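Local coordinates for CHAD domain protein (Streptomyces chartreusis, PDB 6RN5) that probably binds polyphosphate as a phosin, through a helical CHAD fold that also binds copper ions, at residues A[322-327]-A[346-351]; A[107-112]-A[181-186]; A[315-320]-A[353-358]. All blocks are in the same frame, centred on the assembly; numbering follows the deposited sequence.

Interaction 1: A[322-327]-A[346-351]; sequences EAAAAA and VLHADQ. With CU (copper (II) ion), chain B.
The imidazole ring of His-348 meets helix 322-327 at its edge. The carbonyl O of Ala-324 lies near the ring plane, 3.2 Å from CD2 of His-348. The CB of Ala-324 is also close to this carbon. Next to CD2 in the ring, NE2 of His-348 binds a copper ion at 2.0 Å. CG of His-348 stands anti to the backbone N (chi1 171°), and the ring beyond it brings CD2 up to Ala-324. Further along, the CB of Ala-327 packs 3.9 Å from the backbone N of His-348. It also lies against CG of Leu-347.

Gln-351 fills the other end. Its CB meets the CB of Ala-324 at 3.7 Å. The chain bends at chi2 (-66°), which brings CD near Ala-323; OE1 of Gln-351 is 3.6 Å from the CB of Ala-323. The amide group is gripped at both ends. NE2 of Gln-351 donates to OD2 of Asp-350 at 2.8 Å, on the anti side of the carboxylate and 20° out of its plane. OE1 accepts from NH1 of Arg-111 on helix 82-120. An alanine in place of Gln-351 would probably leave NH1 of Arg-111 without this acceptor and open a gap beside Ala-323.

Helix 322-327 presents Ala-323, Ala-324 and Ala-327 to its neighbour. With such small side chains the axes approach to 8.1 Å, and the segments run antiparallel. All six touching residues are buried. Tyr-342 of the second subunit also packs on His-348. The arrangement is a tightly packed antiparallel helix pair, and it carries one ligand of a copper site that it shares with His-262 and His-271.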
ATOM      1  N   GLU A 322      -1.159  16.228   2.136  1.00 30.91           N
ATOM      2  CA  GLU A 322      -2.246  16.972   2.769  1.00 33.65           C
ATOM      3  C   GLU A 322      -3.550  16.145   2.678  1.00 33.31           C
ATOM      4  O   GLU A 322      -4.388  16.158   3.575  1.00 32.02           O
ATOM      5  CB  GLU A 322      -2.450  18.353   2.104  1.00 36.13           C
ATOM      6  CG  GLU A 322      -1.530  19.488   2.544  1.00 44.12           C
ATOM      7  CD  GLU A 322      -1.671  19.845   4.032  1.00 50.91           C
ATOM      8  OE1 GLU A 322      -2.777  19.771   4.622  1.00 60.43           O
ATOM      9  OE2 GLU A 322      -0.659  20.192   4.658  1.00 64.63           O
ATOM     10  N   ALA A 323      -3.717  15.420   1.592  1.00 29.09           N
ATOM     11  CA  ALA A 323      -4.860  14.579   1.489  1.00 29.46           C
ATOM     12  C   ALA A 323      -4.832  13.471   2.543  1.00 27.90           C
ATOM     13  O   ALA A 323      -5.868  13.159   3.141  1.00 30.81           O
ATOM     14  CB  ALA A 323      -4.953  13.993   0.109  1.00 26.49           C
ATOM     15  N   ALA A 324      -3.670  12.871   2.770  1.00 26.82           N
ATOM     16  CA  ALA A 324      -3.582  11.815   3.755  1.00 27.42           C
ATOM     17  C   ALA A 324      -3.981  12.363   5.126  1.00 29.49           C
ATOM     18  O   ALA A 324      -4.654  11.671   5.880  1.00 29.59           O
ATOM     19  CB  ALA A 324      -2.189  11.206   3.782  1.00 27.35           C
ATOM     20  N   ALA A 325      -3.577  13.605   5.424  1.00 28.81           N
ATOM     21  CA  ALA A 325      -3.835  14.212   6.723  1.00 28.62           C
ATOM     22  C   ALA A 325      -5.317  14.523   6.861  1.00 29.95           C
ATOM     23  O   ALA A 325      -5.860  14.397   7.942  1.00 30.22           O
ATOM     24  CB  ALA A 325      -3.011  15.468   6.920  1.00 27.35           C
ATOM     25  N   ALA A 326      -5.995  14.892   5.780  1.00 28.16           N
ATOM     26  CA  ALA A 326      -7.420  15.092   5.864  1.00 25.97           C
ATOM     27  C   ALA A 326      -8.142  13.763   6.130  1.00 27.68           C
ATOM     28  O   ALA A 326      -9.141  13.749   6.811  1.00 31.72           O
ATOM     29  CB  ALA A 326      -7.966  15.723   4.601  1.00 25.96           C
ATOM     30  N   ALA A 327      -7.669  12.654   5.571  1.00 28.02           N
ATOM     31  CA  ALA A 327      -8.302  11.364   5.841  1.00 27.64           C
ATOM     32  C   ALA A 327      -8.112  10.967   7.301  1.00 28.83           C
ATOM     33  O   ALA A 327      -9.052  10.510   7.948  1.00 29.62           O
ATOM     34  CB  ALA A 327      -7.727  10.302   4.938  1.00 29.53           C
ATOM     35  N   VAL A 346      -7.580   3.104   4.988  1.00 27.41           N
ATOM     36  CA  VAL A 346      -7.088   2.663   3.709  1.00 29.30           C
ATOM     37  C   VAL A 346      -6.679   3.862   2.865  1.00 28.93           C
ATOM     38  O   VAL A 346      -5.623   3.887   2.225  1.00 29.80           O
ATOM     39  CB  VAL A 346      -8.188   1.877   2.947  1.00 31.37           C
ATOM     40  CG1 VAL A 346      -7.720   1.464   1.578  1.00 31.55           C
ATOM     41  CG2 VAL A 346      -8.558   0.605   3.702  1.00 33.68           C
ATOM     42  N   LEU A 347      -7.548   4.861   2.871  1.00 29.63           N
ATOM     43  CA  LEU A 347      -7.332   6.086   2.112  1.00 31.49           C
ATOM     44  C   LEU A 347      -6.114   6.897   2.572  1.00 29.02           C
ATOM     45  O   LEU A 347      -5.383   7.428   1.771  1.00 29.72           O
ATOM     46  CB  LEU A 347      -8.591   6.914   2.211  1.00 32.27           C
ATOM     47  CG  LEU A 347      -8.694   8.193   1.449  1.00 33.96           C
ATOM     48  CD1 LEU A 347      -8.497   7.913  -0.033  1.00 39.04           C
ATOM     49  CD2 LEU A 347     -10.084   8.742   1.747  1.00 36.33           C
ATOM     50  N   HIS A 348      -5.911   7.004   3.870  1.00 30.48           N
ATOM     51  CA  HIS A 348      -4.683   7.590   4.392  1.00 27.83           C
ATOM     52  C   HIS A 348      -3.464   6.831   3.923  1.00 27.98           C
ATOM     53  O   HIS A 348      -2.482   7.446   3.519  1.00 28.81           O
ATOM     54  CB  HIS A 348      -4.714   7.640   5.923  1.00 29.63           C
ATOM     55  CG  HIS A 348      -3.402   8.021   6.544  1.00 30.53           C
ATOM     56  ND1 HIS A 348      -2.457   7.085   6.905  1.00 31.59           N
ATOM     57  CD2 HIS A 348      -2.878   9.236   6.855  1.00 28.43           C
ATOM     58  CE1 HIS A 348      -1.408   7.716   7.430  1.00 33.64           C
ATOM     59  NE2 HIS A 348      -1.640   9.022   7.397  1.00 29.36           N
ATOM     60  N   ALA A 349      -3.526   5.503   3.946  1.00 26.84           N
ATOM     61  CA  ALA A 349      -2.412   4.681   3.540  1.00 27.96           C
ATOM     62  C   ALA A 349      -2.118   4.846   2.048  1.00 30.74           C
ATOM     63  O   ALA A 349      -0.956   5.051   1.628  1.00 28.25           O
ATOM     64  CB  ALA A 349      -2.709   3.214   3.862  1.00 27.01           C
ATOM     65  N   ASP A 350      -3.177   4.775   1.250  1.00 27.21           N
ATOM     66  CA  ASP A 350      -3.081   5.068  -0.157  1.00 29.72           C
ATOM     67  C   ASP A 350      -2.351   6.385  -0.461  1.00 31.24           C
ATOM     68  O   ASP A 350      -1.439   6.437  -1.307  1.00 31.32           O
ATOM     69  CB  ASP A 350      -4.501   5.146  -0.765  1.00 32.25           C
ATOM     70  CG  ASP A 350      -4.457   5.352  -2.249  1.00 35.30           C
ATOM     71  OD1 ASP A 350      -4.090   4.373  -2.929  1.00 32.09           O
ATOM     72  OD2 ASP A 350      -4.767   6.470  -2.718  1.00 38.39           O
ATOM     73  N   GLN A 351      -2.744   7.453   0.222  1.00 28.65           N
ATOM     74  CA  GLN A 351      -2.163   8.759  -0.073  1.00 28.97           C
ATOM     75  C   GLN A 351      -0.722   8.819   0.451  1.00 30.96           C
ATOM     76  O   GLN A 351       0.119   9.468  -0.151  1.00 28.57           O
ATOM     77  CB  GLN A 351      -3.050   9.891   0.476  1.00 28.77           C
ATOM     78  CG  GLN A 351      -4.431   9.903  -0.196  1.00 29.95           C
ATOM     79  CD  GLN A 351      -4.307  10.241  -1.661  1.00 30.90           C
ATOM     80  OE1 GLN A 351      -3.843  11.344  -1.999  1.00 30.81           O
ATOM     81  NE2 GLN A 351      -4.634   9.269  -2.542  1.00 28.12           N
TER
HETATM   82 CU    CU B 401      -0.404  10.235   8.476  1.00 31.38          CU

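Interaction 2: A[107-112]-A[181-186]; sequences ARLERL and RQLTLA
Leu-183 reaches across from helix 181-186 and lays its CD1 methyl over the backbone of Leu-109. This CD1 is 3.9 Å from CA of Leu-109 and nearly as close to its CB. The same methyl of Leu-183 also meets CD1 of Leu-112, again at 3.9 Å. The Leu-112 and Leu-183 side chains cross at about a right angle. They therefore touch methyl to methyl and do not run side by side. The second branch of Leu-183 is used as well: its CD2 rests 4.2 Å from CD of Arg-108, on the aliphatic part of that arginine. Leu-183 thus fits among Arg-108, Leu-109 and Leu-112, which follow one face of the facing helix.

Leu-109 also reaches toward Thr-184. Its CG is anti to the backbone N (chi1 176°), and its CD2 comes 4.0 Å from OG1 of Thr-184. This is a mere touch at the border of the contact. The hydroxyl of Thr-184 is engaged within its own helix, with the carbonyl O of Asp-180.

The contact is apolar and modest, burying 200 Å² in all. The segments are antiparallel, and their axes stay 9.7 Å apart. This spacing suits an interface of branched leucine side chains. It is plain structural packing within the CHAD domain and holds no metal ligand.

Tyr-105 on helix 82-120 continues the packing, touching Leu-183 and Ala-186. Helix 305-331 borders both partners. On it, Glu-322 meets Arg-108 and Ala-323 meets Arg-111, while Ala-330 meets Gln-182. Helices 82-120 and 170-198 thus pack on each other and both touch helix 305-331.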
ATOM      1  N   ALA A 107      -9.462  20.878  -4.667  1.00 38.92           N
ATOM      2  CA  ALA A 107      -8.668  19.822  -5.310  1.00 38.74           C
ATOM      3  C   ALA A 107      -8.491  18.612  -4.371  1.00 38.68           C
ATOM      4  O   ALA A 107      -8.506  17.456  -4.800  1.00 36.83           O
ATOM      5  CB  ALA A 107      -7.318  20.361  -5.732  1.00 37.23           C
ATOM      6  N   ARG A 108      -8.319  18.888  -3.078  1.00 36.38           N
ATOM      7  CA  ARG A 108      -8.192  17.809  -2.099  1.00 35.22           C
ATOM      8  C   ARG A 108      -9.444  16.893  -2.077  1.00 30.54           C
ATOM      9  O   ARG A 108      -9.339  15.687  -2.024  1.00 32.28           O
ATOM     10  CB  ARG A 108      -7.912  18.432  -0.748  1.00 34.27           C
ATOM     11  CG  ARG A 108      -7.632  17.463   0.349  1.00 32.41           C
ATOM     12  CD  ARG A 108      -7.119  18.242   1.529  1.00 33.77           C
ATOM     13  NE  ARG A 108      -5.965  19.024   1.097  1.00 38.16           N
ATOM     14  CZ  ARG A 108      -5.667  20.257   1.518  1.00 37.69           C
ATOM     15  NH1 ARG A 108      -6.415  20.887   2.414  1.00 35.19           N
ATOM     16  NH2 ARG A 108      -4.585  20.852   1.045  1.00 34.95           N
ATOM     17  N   LEU A 109     -10.626  17.467  -2.130  1.00 33.08           N
ATOM     18  CA  LEU A 109     -11.837  16.660  -2.124  1.00 34.33           C
ATOM     19  C   LEU A 109     -11.860  15.756  -3.329  1.00 37.57           C
ATOM     20  O   LEU A 109     -12.064  14.530  -3.229  1.00 35.12           O
ATOM     21  CB  LEU A 109     -13.086  17.548  -2.113  1.00 33.45           C
ATOM     22  CG  LEU A 109     -14.445  16.834  -2.211  1.00 35.60           C
ATOM     23  CD1 LEU A 109     -14.581  15.702  -1.188  1.00 34.33           C
ATOM     24  CD2 LEU A 109     -15.601  17.811  -2.045  1.00 34.48           C
ATOM     25  N   GLU A 110     -11.628  16.359  -4.483  1.00 39.51           N
ATOM     26  CA  GLU A 110     -11.552  15.588  -5.721  1.00 41.27           C
ATOM     27  C   GLU A 110     -10.534  14.441  -5.687  1.00 40.92           C
ATOM     28  O   GLU A 110     -10.837  13.301  -6.071  1.00 39.99           O
ATOM     29  CB  GLU A 110     -11.216  16.519  -6.852  1.00 47.09           C
ATOM     30  CG  GLU A 110     -10.996  15.761  -8.133  1.00 60.31           C
ATOM     31  CD  GLU A 110     -11.528  16.497  -9.329  1.00 70.12           C
ATOM     32  OE1 GLU A 110     -11.378  17.753  -9.356  1.00 73.98           O
ATOM     33  OE2 GLU A 110     -12.080  15.798 -10.228  1.00 76.69           O
ATOM     34  N   ARG A 111      -9.326  14.740  -5.229  1.00 34.99           N
ATOM     35  CA  ARG A 111      -8.294  13.740  -5.119  1.00 35.40           C
ATOM     36  C   ARG A 111      -8.794  12.614  -4.222  1.00 36.75           C
ATOM     37  O   ARG A 111      -8.640  11.427  -4.542  1.00 36.14           O
ATOM     38  CB  ARG A 111      -7.020  14.386  -4.538  1.00 36.23           C
ATOM     39  CG  ARG A 111      -6.011  13.426  -3.955  1.00 38.40           C
ATOM     40  CD  ARG A 111      -4.749  14.142  -3.455  1.00 39.48           C
ATOM     41  NE  ARG A 111      -3.848  14.402  -4.570  1.00 39.51           N
ATOM     42  CZ  ARG A 111      -2.938  13.557  -5.042  1.00 36.09           C
ATOM     43  NH1 ARG A 111      -2.682  12.381  -4.463  1.00 31.88           N
ATOM     44  NH2 ARG A 111      -2.212  13.947  -6.066  1.00 36.69           N
ATOM     45  N   LEU A 112      -9.423  12.962  -3.101  1.00 33.19           N
ATOM     46  CA  LEU A 112      -9.862  11.922  -2.184  1.00 31.84           C
ATOM     47  C   LEU A 112     -11.046  11.108  -2.727  1.00 32.56           C
ATOM     48  O   LEU A 112     -11.087   9.868  -2.597  1.00 32.69           O
ATOM     49  CB  LEU A 112     -10.176  12.515  -0.814  1.00 32.21           C
ATOM     50  CG  LEU A 112      -8.946  13.000  -0.017  1.00 34.64           C
ATOM     51  CD1 LEU A 112      -9.314  13.929   1.132  1.00 34.98           C
ATOM     52  CD2 LEU A 112      -8.091  11.877   0.538  1.00 34.51           C
ATOM     53  N   ARG A 181     -18.774  16.597   2.900  1.00 35.71           N
ATOM     54  CA  ARG A 181     -19.300  17.557   3.854  1.00 39.30           C
ATOM     55  C   ARG A 181     -18.199  18.406   4.474  1.00 35.55           C
ATOM     56  O   ARG A 181     -18.264  19.624   4.435  1.00 34.44           O
ATOM     57  CB  ARG A 181     -20.116  16.854   4.968  1.00 45.04           C
ATOM     58  CG  ARG A 181     -20.747  17.810   5.981  1.00 51.95           C
ATOM     59  CD  ARG A 181     -21.579  17.116   7.073  1.00 64.33           C
ATOM     60  NE  ARG A 181     -21.324  17.741   8.392  1.00 77.19           N
ATOM     61  CZ  ARG A 181     -21.960  18.805   8.928  1.00 76.58           C
ATOM     62  NH1 ARG A 181     -22.969  19.410   8.285  1.00 71.41           N
ATOM     63  NH2 ARG A 181     -21.581  19.266  10.145  1.00 64.14           N
ATOM     64  N   GLN A 182     -17.188  17.774   5.040  1.00 32.22           N
ATOM     65  CA  GLN A 182     -16.135  18.502   5.729  1.00 33.76           C
ATOM     66  C   GLN A 182     -15.312  19.459   4.854  1.00 32.85           C
ATOM     67  O   GLN A 182     -15.076  20.599   5.200  1.00 30.14           O
ATOM     68  CB  GLN A 182     -15.229  17.525   6.455  1.00 35.91           C
ATOM     69  CG  GLN A 182     -15.913  16.894   7.681  1.00 39.84           C
ATOM     70  CD  GLN A 182     -14.961  15.986   8.456  1.00 43.95           C
ATOM     71  OE1 GLN A 182     -13.788  15.755   8.037  1.00 39.46           O
ATOM     72  NE2 GLN A 182     -15.448  15.457   9.591  1.00 38.12           N
ATOM     73  N   LEU A 183     -14.884  18.968   3.718  1.00 34.77           N
ATOM     74  CA  LEU A 183     -14.098  19.771   2.797  1.00 33.40           C
ATOM     75  C   LEU A 183     -14.919  20.820   2.073  1.00 29.91           C
ATOM     76  O   LEU A 183     -14.395  21.862   1.710  1.00 29.36           O
ATOM     77  CB  LEU A 183     -13.351  18.859   1.837  1.00 33.38           C
ATOM     78  CG  LEU A 183     -12.222  18.091   2.575  1.00 35.01           C
ATOM     79  CD1 LEU A 183     -11.707  16.922   1.747  1.00 36.85           C
ATOM     80  CD2 LEU A 183     -11.044  19.023   2.895  1.00 36.35           C
ATOM     81  N   THR A 184     -16.200  20.584   1.897  1.00 30.78           N
ATOM     82  CA  THR A 184     -17.077  21.592   1.335  1.00 30.55           C
ATOM     83  C   THR A 184     -17.290  22.748   2.278  1.00 31.54           C
ATOM     84  O   THR A 184     -17.249  23.902   1.876  1.00 30.22           O
ATOM     85  CB  THR A 184     -18.441  21.011   0.983  1.00 31.73           C
ATOM     86  OG1 THR A 184     -18.245  20.055  -0.055  1.00 33.01           O
ATOM     87  CG2 THR A 184     -19.379  22.111   0.432  1.00 33.14           C
ATOM     88  N   LEU A 185     -17.536  22.441   3.542  1.00 32.55           N
ATOM     89  CA  LEU A 185     -17.555  23.481   4.545  1.00 33.12           C
ATOM     90  C   LEU A 185     -16.278  24.287   4.544  1.00 32.31           C
ATOM     91  O   LEU A 185     -16.337  25.525   4.628  1.00 32.84           O
ATOM     92  CB  LEU A 185     -17.828  22.925   5.962  1.00 32.87           C
ATOM     93  CG  LEU A 185     -19.257  22.403   6.124  1.00 34.38           C
ATOM     94  CD1 LEU A 185     -19.379  21.591   7.416  1.00 36.35           C
ATOM     95  CD2 LEU A 185     -20.268  23.547   6.051  1.00 35.20           C
ATOM     96  N   ALA A 186     -15.146  23.590   4.573  1.00 32.68           N
ATOM     97  CA  ALA A 186     -13.812  24.227   4.573  1.00 33.22           C
ATOM     98  C   ALA A 186     -13.659  25.184   3.374  1.00 32.74           C
ATOM     99  O   ALA A 186     -13.178  26.300   3.514  1.00 29.03           O
ATOM    100  CB  ALA A 186     -12.717  23.183   4.517  1.00 34.74           C
TER

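Interaction 3: A[315-320]-A[353-358]; sequences NRHRDA and HEVEAA. With CU (copper (II) ion), chain C; SO4 (sulfate ion), chain F.
This is a buried, close antiparallel packing of two long helices, joining helix 305-331 to helix 338-366, farther from their connecting turn than segments 322-327 and 346-351. The axes of the two segments pass 8.2 Å apart with a signed crossing angle of -164°. His-317 and Val-355 carry much of it. CG of His-317 is anti to the backbone N (chi1 -175°), and the ring beyond it lies beside Val-355. The CG1 methyl of Val-355 sits over one face of the His-317 ring, 3.6 Å from its centroid, in a CH-pi contact. The methyl is shifted toward the rim, so it lies closest to NE2 of His-317, at 3.3 Å. The other methyl, CG2 of Val-355, presses on the CB of Ala-320 at 3.7 Å. Ala-320 also meets the CB of Glu-354.

At the other end, the CB of Ala-358 packs 3.6 Å from the backbone N of His-317 and next to its CB. Alanines on both helices let the backbones come close. The pair is the C-terminal helical hairpin of this all-helical CHAD protein, its two helices following one another in the chain. The His-317 ring also stacks with Trp-277, and its NE2 is hydrogen-bonded to NE of Arg-359, which would help fix its rotation.

Two residues face away from the contact. His-353 binds a copper ion through NE2 at 2.5 Å, and His-353 of the second subunit binds the same ion, so the metal bridges the two copies. Arg-318 forms a salt bridge with Asp-319; its hydrogen bond from NE to OD1 is weak. Its guanidinium also meets a sulfate, edge-on, by weak hydrogen bonds, the nearest from NH1 to O4 at 3.4 Å. Arg-281 also bonds this sulfate, which probably comes from the crystallisation liquor.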
ATOM      1  N   ASN A 315       4.609  18.706  -6.321  1.00 31.78           N
ATOM      2  CA  ASN A 315       3.202  19.081  -6.050  1.00 30.28           C
ATOM      3  C   ASN A 315       2.346  17.863  -5.657  1.00 28.53           C
ATOM      4  O   ASN A 315       1.463  17.966  -4.823  1.00 29.65           O
ATOM      5  CB  ASN A 315       2.544  19.778  -7.236  1.00 32.20           C
ATOM      6  CG  ASN A 315       3.094  21.170  -7.515  1.00 38.00           C
ATOM      7  OD1 ASN A 315       3.745  21.824  -6.663  1.00 42.40           O
ATOM      8  ND2 ASN A 315       2.826  21.642  -8.723  1.00 36.48           N
ATOM      9  N   ARG A 316       2.591  16.720  -6.261  1.00 30.83           N
ATOM     10  CA  ARG A 316       1.835  15.551  -5.914  1.00 33.49           C
ATOM     11  C   ARG A 316       2.204  15.135  -4.515  1.00 32.96           C
ATOM     12  O   ARG A 316       1.359  14.706  -3.742  1.00 31.63           O
ATOM     13  CB  ARG A 316       2.054  14.444  -6.947  1.00 40.42           C
ATOM     14  CG  ARG A 316       1.169  14.672  -8.188  1.00 48.40           C
ATOM     15  CD  ARG A 316       1.845  14.335  -9.503  1.00 58.91           C
ATOM     16  NE  ARG A 316       2.413  12.986  -9.540  1.00 62.62           N
ATOM     17  CZ  ARG A 316       3.583  12.650 -10.103  1.00 68.63           C
ATOM     18  NH1 ARG A 316       4.372  13.554 -10.677  1.00 64.07           N
ATOM     19  NH2 ARG A 316       3.983  11.379 -10.064  1.00 81.34           N
ATOM     20  N   HIS A 317       3.484  15.271  -4.181  1.00 31.94           N
ATOM     21  CA  HIS A 317       3.967  14.969  -2.841  1.00 30.65           C
ATOM     22  C   HIS A 317       3.184  15.774  -1.794  1.00 29.55           C
ATOM     23  O   HIS A 317       2.689  15.262  -0.818  1.00 31.18           O
ATOM     24  CB  HIS A 317       5.462  15.247  -2.769  1.00 30.49           C
ATOM     25  CG  HIS A 317       6.093  14.861  -1.470  1.00 30.49           C
ATOM     26  ND1 HIS A 317       5.817  15.510  -0.295  1.00 29.96           N
ATOM     27  CD2 HIS A 317       6.982  13.895  -1.163  1.00 30.99           C
ATOM     28  CE1 HIS A 317       6.525  14.965   0.685  1.00 30.99           C
ATOM     29  NE2 HIS A 317       7.243  13.988   0.188  1.00 28.68           N
ATOM     30  N   ARG A 318       3.081  17.054  -2.030  1.00 30.80           N
ATOM     31  CA  ARG A 318       2.435  17.959  -1.134  1.00 33.74           C
ATOM     32  C   ARG A 318       0.938  17.677  -1.073  1.00 33.87           C
ATOM     33  O   ARG A 318       0.382  17.602   0.011  1.00 32.22           O
ATOM     34  CB  ARG A 318       2.698  19.395  -1.597  1.00 38.66           C
ATOM     35  CG  ARG A 318       2.356  20.466  -0.571  1.00 43.46           C
ATOM     36  CD  ARG A 318       0.940  20.947  -0.688  1.00 49.17           C
ATOM     37  NE  ARG A 318       0.657  21.553  -1.987  1.00 54.13           N
ATOM     38  CZ  ARG A 318       0.585  22.867  -2.221  1.00 58.78           C
ATOM     39  NH1 ARG A 318       0.788  23.772  -1.256  1.00 55.74           N
ATOM     40  NH2 ARG A 318       0.286  23.277  -3.441  1.00 65.13           N
ATOM     41  N   ASP A 319       0.305  17.508  -2.235  1.00 30.85           N
ATOM     42  CA  ASP A 319      -1.111  17.231  -2.298  1.00 31.63           C
ATOM     43  C   ASP A 319      -1.411  15.892  -1.650  1.00 32.42           C
ATOM     44  O   ASP A 319      -2.370  15.787  -0.893  1.00 33.86           O
ATOM     45  CB  ASP A 319      -1.649  17.224  -3.759  1.00 31.11           C
ATOM     46  CG  ASP A 319      -1.630  18.622  -4.413  1.00 35.26           C
ATOM     47  OD1 ASP A 319      -1.452  19.651  -3.727  1.00 33.18           O
ATOM     48  OD2 ASP A 319      -1.750  18.682  -5.642  1.00 40.34           O
ATOM     49  N   ALA A 320      -0.624  14.861  -1.953  1.00 29.71           N
ATOM     50  CA  ALA A 320      -0.888  13.554  -1.339  1.00 29.62           C
ATOM     51  C   ALA A 320      -0.684  13.621   0.188  1.00 30.61           C
ATOM     52  O   ALA A 320      -1.433  13.015   0.984  1.00 28.35           O
ATOM     53  CB  ALA A 320       0.001  12.491  -1.966  1.00 32.19           C
ATOM     54  N   HIS A 353       1.198   6.229   0.298  1.00 37.81           N
ATOM     55  CA  HIS A 353       1.881   5.519  -0.797  1.00 36.91           C
ATOM     56  C   HIS A 353       2.142   6.436  -1.973  1.00 32.36           C
ATOM     57  O   HIS A 353       3.183   6.318  -2.587  1.00 30.95           O
ATOM     58  CB  HIS A 353       1.157   4.210  -1.226  1.00 38.83           C
ATOM     59  CG  HIS A 353       1.016   3.223  -0.109  1.00 44.25           C
ATOM     60  ND1 HIS A 353       1.931   3.137   0.924  1.00 51.27           N
ATOM     61  CD2 HIS A 353       0.053   2.300   0.164  1.00 49.82           C
ATOM     62  CE1 HIS A 353       1.544   2.200   1.778  1.00 53.87           C
ATOM     63  NE2 HIS A 353       0.414   1.672   1.337  1.00 48.45           N
ATOM     64  N   GLU A 354       1.220   7.346  -2.264  1.00 31.62           N
ATOM     65  CA  GLU A 354       1.441   8.362  -3.302  1.00 32.39           C
ATOM     66  C   GLU A 354       2.557   9.329  -2.877  1.00 31.23           C
ATOM     67  O   GLU A 354       3.297   9.802  -3.705  1.00 32.80           O
ATOM     68  CB  GLU A 354       0.176   9.149  -3.608  1.00 36.59           C
ATOM     69  CG  GLU A 354      -0.970   8.337  -4.207  1.00 45.53           C
ATOM     70  CD  GLU A 354      -0.778   7.973  -5.694  1.00 54.23           C
ATOM     71  OE1 GLU A 354       0.148   8.510  -6.347  1.00 56.01           O
ATOM     72  OE2 GLU A 354      -1.561   7.148  -6.224  1.00 57.69           O
ATOM     73  N   VAL A 355       2.705   9.630  -1.592  1.00 29.95           N
ATOM     74  CA  VAL A 355       3.817  10.524  -1.164  1.00 29.90           C
ATOM     75  C   VAL A 355       5.150   9.871  -1.537  1.00 29.96           C
ATOM     76  O   VAL A 355       5.979  10.477  -2.207  1.00 31.40           O
ATOM     77  CB  VAL A 355       3.744  10.902   0.344  1.00 30.45           C
ATOM     78  CG1 VAL A 355       5.024  11.606   0.820  1.00 30.95           C
ATOM     79  CG2 VAL A 355       2.535  11.787   0.609  1.00 32.81           C
ATOM     80  N   GLU A 356       5.324   8.619  -1.145  1.00 33.09           N
ATOM     81  CA  GLU A 356       6.492   7.835  -1.517  1.00 37.07           C
ATOM     82  C   GLU A 356       6.696   7.723  -3.028  1.00 35.43           C
ATOM     83  O   GLU A 356       7.784   7.960  -3.515  1.00 33.60           O
ATOM     84  CB  GLU A 356       6.435   6.432  -0.894  1.00 45.22           C
ATOM     85  CG  GLU A 356       7.050   6.361   0.515  1.00 57.46           C
ATOM     86  CD  GLU A 356       8.575   6.627   0.549  1.00 68.22           C
ATOM     87  OE1 GLU A 356       9.355   5.987  -0.201  1.00 78.57           O
ATOM     88  OE2 GLU A 356       9.022   7.488   1.337  1.00 76.12           O
ATOM     89  N   ALA A 357       5.665   7.406  -3.778  1.00 31.40           N
ATOM     90  CA  ALA A 357       5.841   7.409  -5.227  1.00 32.61           C
ATOM     91  C   ALA A 357       6.271   8.782  -5.724  1.00 32.50           C
ATOM     92  O   ALA A 357       7.113   8.902  -6.623  1.00 32.44           O
ATOM     93  CB  ALA A 357       4.564   6.951  -5.951  1.00 32.68           C
ATOM     94  N   ALA A 358       5.713   9.839  -5.162  1.00 31.70           N
ATOM     95  CA  ALA A 358       6.107  11.116  -5.658  1.00 33.22           C
ATOM     96  C   ALA A 358       7.607  11.374  -5.367  1.00 34.29           C
ATOM     97  O   ALA A 358       8.302  12.036  -6.170  1.00 30.05           O
ATOM     98  CB  ALA A 358       5.241  12.210  -5.099  1.00 31.08           C
TER
HETATM   99 CU    CU C 402      -1.670   0.313   1.549  0.50 63.95          CU
HETATM  100  S   SO4 F 405       1.127  27.249  -2.926  1.00 75.10           S
HETATM  101  O1  SO4 F 405       1.181  28.731  -3.105  1.00 79.86           O
HETATM  102  O2  SO4 F 405       0.956  26.610  -4.237  1.00 73.23           O
HETATM  103  O3  SO4 F 405       2.382  26.707  -2.269  1.00 71.84           O
HETATM  104  O4  SO4 F 405      -0.094  26.970  -2.138  1.00 76.92           O

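Interactions 1 and 3 lie on the same helix pair, 305-331 and 338-366, with centres about 10 Å apart. They meet where the carbonyl O of Gln-351 packs 3.5 Å from the CB of Ala-320. Interaction 2 is about 12 Å from interaction 1 and about 17 Å from interaction 3, centre to centre. Arg-111 of segment 107-112 connects it to both: its NH1 is 2.9 Å from OE1 of Gln-351, a probable hydrogen bond, and 3.7 Å from the CB of Ala-320. Interactions 1 and 3 each supply a histidine to a different copper ion. Interaction 2 supplies none; the side chain of Leu-112 is about 11 Å from a bound copper.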